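Local structure of DegQ (Legionella fallonii, 3PV2) at residues G151-I157 with S171-V177. The protein is an HtrA-family serine protease, probably also a chaperone, that joins a trypsin-like domain to two PDZ domains and assembles into a self-compartmentizing 12-mer. Sequence-based numbering, arbitrary orientation.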
loop_
_atom_site.group_PDB
_atom_site.type_symbol
_atom_site.label_atom_id
_atom_site.label_comp_id
_atom_site.label_asym_id
_atom_site.label_seq_id
_atom_site.Cartn_x
_atom_site.Cartn_y
_atom_site.Cartn_z
ATOM N N GLY B 151 11.086 -26.676 44.231
ATOM C CA GLY B 151 12.397 -27.239 44.254
ATOM C C GLY B 151 12.425 -28.762 44.215
ATOM O O GLY B 151 13.499 -29.345 43.999
ATOM N N ASP B 152 11.279 -29.394 44.358
ATOM C CA ASP B 152 11.210 -30.836 44.201
ATOM C C ASP B 152 11.415 -31.164 42.734
ATOM O O ASP B 152 10.869 -30.463 41.875
ATOM C CB ASP B 152 9.821 -31.432 44.563
ATOM C CG ASP B 152 9.509 -31.463 46.098
ATOM O OD1 ASP B 152 10.416 -31.557 46.953
ATOM O OD2 ASP B 152 8.285 -31.476 46.423
ATOM N N PHE B 153 12.061 -32.298 42.450
ATOM C CA PHE B 153 12.273 -32.736 41.077
ATOM C C PHE B 153 11.061 -33.413 40.468
ATOM O O PHE B 153 10.303 -34.117 41.124
ATOM C CB PHE B 153 13.548 -33.586 40.952
ATOM C CG PHE B 153 14.836 -32.852 41.340
ATOM C CD1 PHE B 153 15.585 -33.260 42.447
ATOM C CD2 PHE B 153 15.343 -31.849 40.543
ATOM C CE1 PHE B 153 16.775 -32.642 42.757
ATOM C CE2 PHE B 153 16.500 -31.224 40.880
ATOM C CZ PHE B 153 17.226 -31.645 42.000
ATOM N N VAL B 154 10.842 -33.167 39.194
ATOM C CA VAL B 154 9.707 -33.725 38.515
ATOM C C VAL B 154 10.035 -34.112 37.110
ATOM O O VAL B 154 10.968 -33.574 36.490
ATOM C CB VAL B 154 8.535 -32.707 38.491
ATOM C CG1 VAL B 154 8.065 -32.378 39.946
ATOM C CG2 VAL B 154 8.919 -31.439 37.714
ATOM N N VAL B 155 9.253 -35.059 36.592
ATOM C CA VAL B 155 9.306 -35.408 35.179
ATOM C C VAL B 155 7.961 -35.265 34.532
ATOM O O VAL B 155 6.966 -35.675 35.075
ATOM C CB VAL B 155 9.871 -36.829 34.983
ATOM C CG1 VAL B 155 9.674 -37.282 33.500
ATOM C CG2 VAL B 155 11.330 -36.838 35.374
ATOM N N ALA B 156 7.906 -34.610 33.387
ATOM C CA ALA B 156 6.648 -34.608 32.620
ATOM C C ALA B 156 6.700 -35.628 31.520
ATOM O O ALA B 156 7.582 -35.576 30.705
ATOM C CB ALA B 156 6.364 -33.173 31.991
ATOM N N ILE B 157 5.725 -36.512 31.442
ATOM C CA ILE B 157 5.744 -37.582 30.481
ATOM C C ILE B 157 4.490 -37.545 29.619
ATOM O O ILE B 157 3.353 -37.528 30.147
ATOM C CB ILE B 157 5.676 -38.967 31.132
ATOM C CG1 ILE B 157 6.513 -39.032 32.386
ATOM C CG2 ILE B 157 6.177 -40.063 30.112
ATOM C CD1 ILE B 157 6.299 -40.396 33.110
ATOM N N SER B 171 7.702 -39.457 25.511
ATOM C CA SER B 171 8.483 -38.232 25.547
ATOM C C SER B 171 8.523 -37.805 26.986
ATOM O O SER B 171 7.483 -37.674 27.589
ATOM C CB SER B 171 7.766 -37.201 24.683
ATOM O OG SER B 171 8.513 -36.020 24.482
ATOM N N ALA B 172 9.704 -37.565 27.532
ATOM C CA ALA B 172 9.865 -37.129 28.933
ATOM C C ALA B 172 10.751 -35.871 29.062
ATOM O O ALA B 172 11.712 -35.776 28.394
ATOM C CB ALA B 172 10.451 -38.273 29.768
ATOM N N THR B 173 10.423 -34.944 29.957
ATOM C CA THR B 173 11.221 -33.781 30.247
ATOM C C THR B 173 11.368 -33.654 31.766
ATOM O O THR B 173 10.533 -34.142 32.519
ATOM C CB THR B 173 10.568 -32.514 29.652
ATOM O OG1 THR B 173 9.240 -32.380 30.194
ATOM C CG2 THR B 173 10.473 -32.636 28.111
ATOM N N PHE B 174 12.454 -33.026 32.161
ATOM C CA PHE B 174 12.943 -32.951 33.513
ATOM C C PHE B 174 13.005 -31.490 33.986
ATOM O O PHE B 174 13.381 -30.549 33.229
ATOM C CB PHE B 174 14.337 -33.553 33.600
ATOM C CG PHE B 174 14.910 -33.582 35.010
ATOM C CD1 PHE B 174 14.540 -34.591 35.916
ATOM C CD2 PHE B 174 15.826 -32.668 35.404
ATOM C CE1 PHE B 174 15.053 -34.597 37.231
ATOM C CE2 PHE B 174 16.409 -32.687 36.706
ATOM C CZ PHE B 174 15.972 -33.668 37.616
ATOM N N GLY B 175 12.589 -31.289 35.238
ATOM C CA GLY B 175 12.844 -30.018 35.896
ATOM C C GLY B 175 12.422 -30.085 37.353
ATOM O O GLY B 175 12.399 -31.184 37.966
ATOM N N ILE B 176 12.172 -28.898 37.904
ATOM C CA ILE B 176 11.642 -28.743 39.266
ATOM C C ILE B 176 10.271 -28.095 39.320
ATOM O O ILE B 176 9.827 -27.494 38.336
ATOM C CB ILE B 176 12.609 -27.908 40.125
ATOM C CG1 ILE B 176 12.797 -26.508 39.617
ATOM C CG2 ILE B 176 13.981 -28.627 40.329
ATOM C CD1 ILE B 176 13.364 -25.636 40.722
ATOM N N VAL B 177 9.554 -28.287 40.418
ATOM C CA VAL B 177 8.366 -27.519 40.713
ATOM C C VAL B 177 8.882 -26.105 40.913
ATOM O O VAL B 177 9.775 -25.852 41.739
ATOM C CB VAL B 177 7.745 -28.048 42.005
ATOM C CG1 VAL B 177 6.567 -27.183 42.439
ATOM C CG2 VAL B 177 7.276 -29.405 41.829
#
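Antiparallel pairing of the first two strands of a barrel is the contact here: 153-157 and 171-177 open the second six-stranded barrel of the trypsin-like fold, whose strand order is 1-2-3-6-5-4. Six backbone hydrogen bonds join them, four in two reciprocal pairs. V154 N reaches G175 O at 2.8 Å and G175 N returns to V154 O at 3.1 Å; A156 N to T173 O (2.8 Å) and T173 N to A156 O (3.0 Å) repeat the pattern. Beyond F153 the pairing ends in a G1 beta bulge, G151 and D152 opposite V177: V177 N to D152 O and G151 N to V177 O, both 2.9 Å. The positive phi of G151, at which a CB would jam against the preceding carbonyl, explains the glycine. The short axes diverge from exact antiparallelism, at 137°, as expected in a curled barrel wall.

Alternation sorts the side chains. V154 and A156 lie on the face of T173 and pack on L209, while T173 OG1 bonds to A199 O. On the other face V155 CG1 meets A172 CB at 3.9 Å, and L25 of helix 22-28 covers V155, I157 and A172. The rings of F153 and F174 are nearly parallel (20°) but slid apart, with centroids 5.6 Å apart and F153 CD2 to F174 CZ at 3.5 Å. Each also makes an edge-to-face pair with a phenylalanine of a different neighbouring subunit. The other edge of 153-157 bonds to 208-211, closing the barrel, while the two phenylalanines and F174 N, bonded to D197 of a neighbouring subunit, tie it into the assembly.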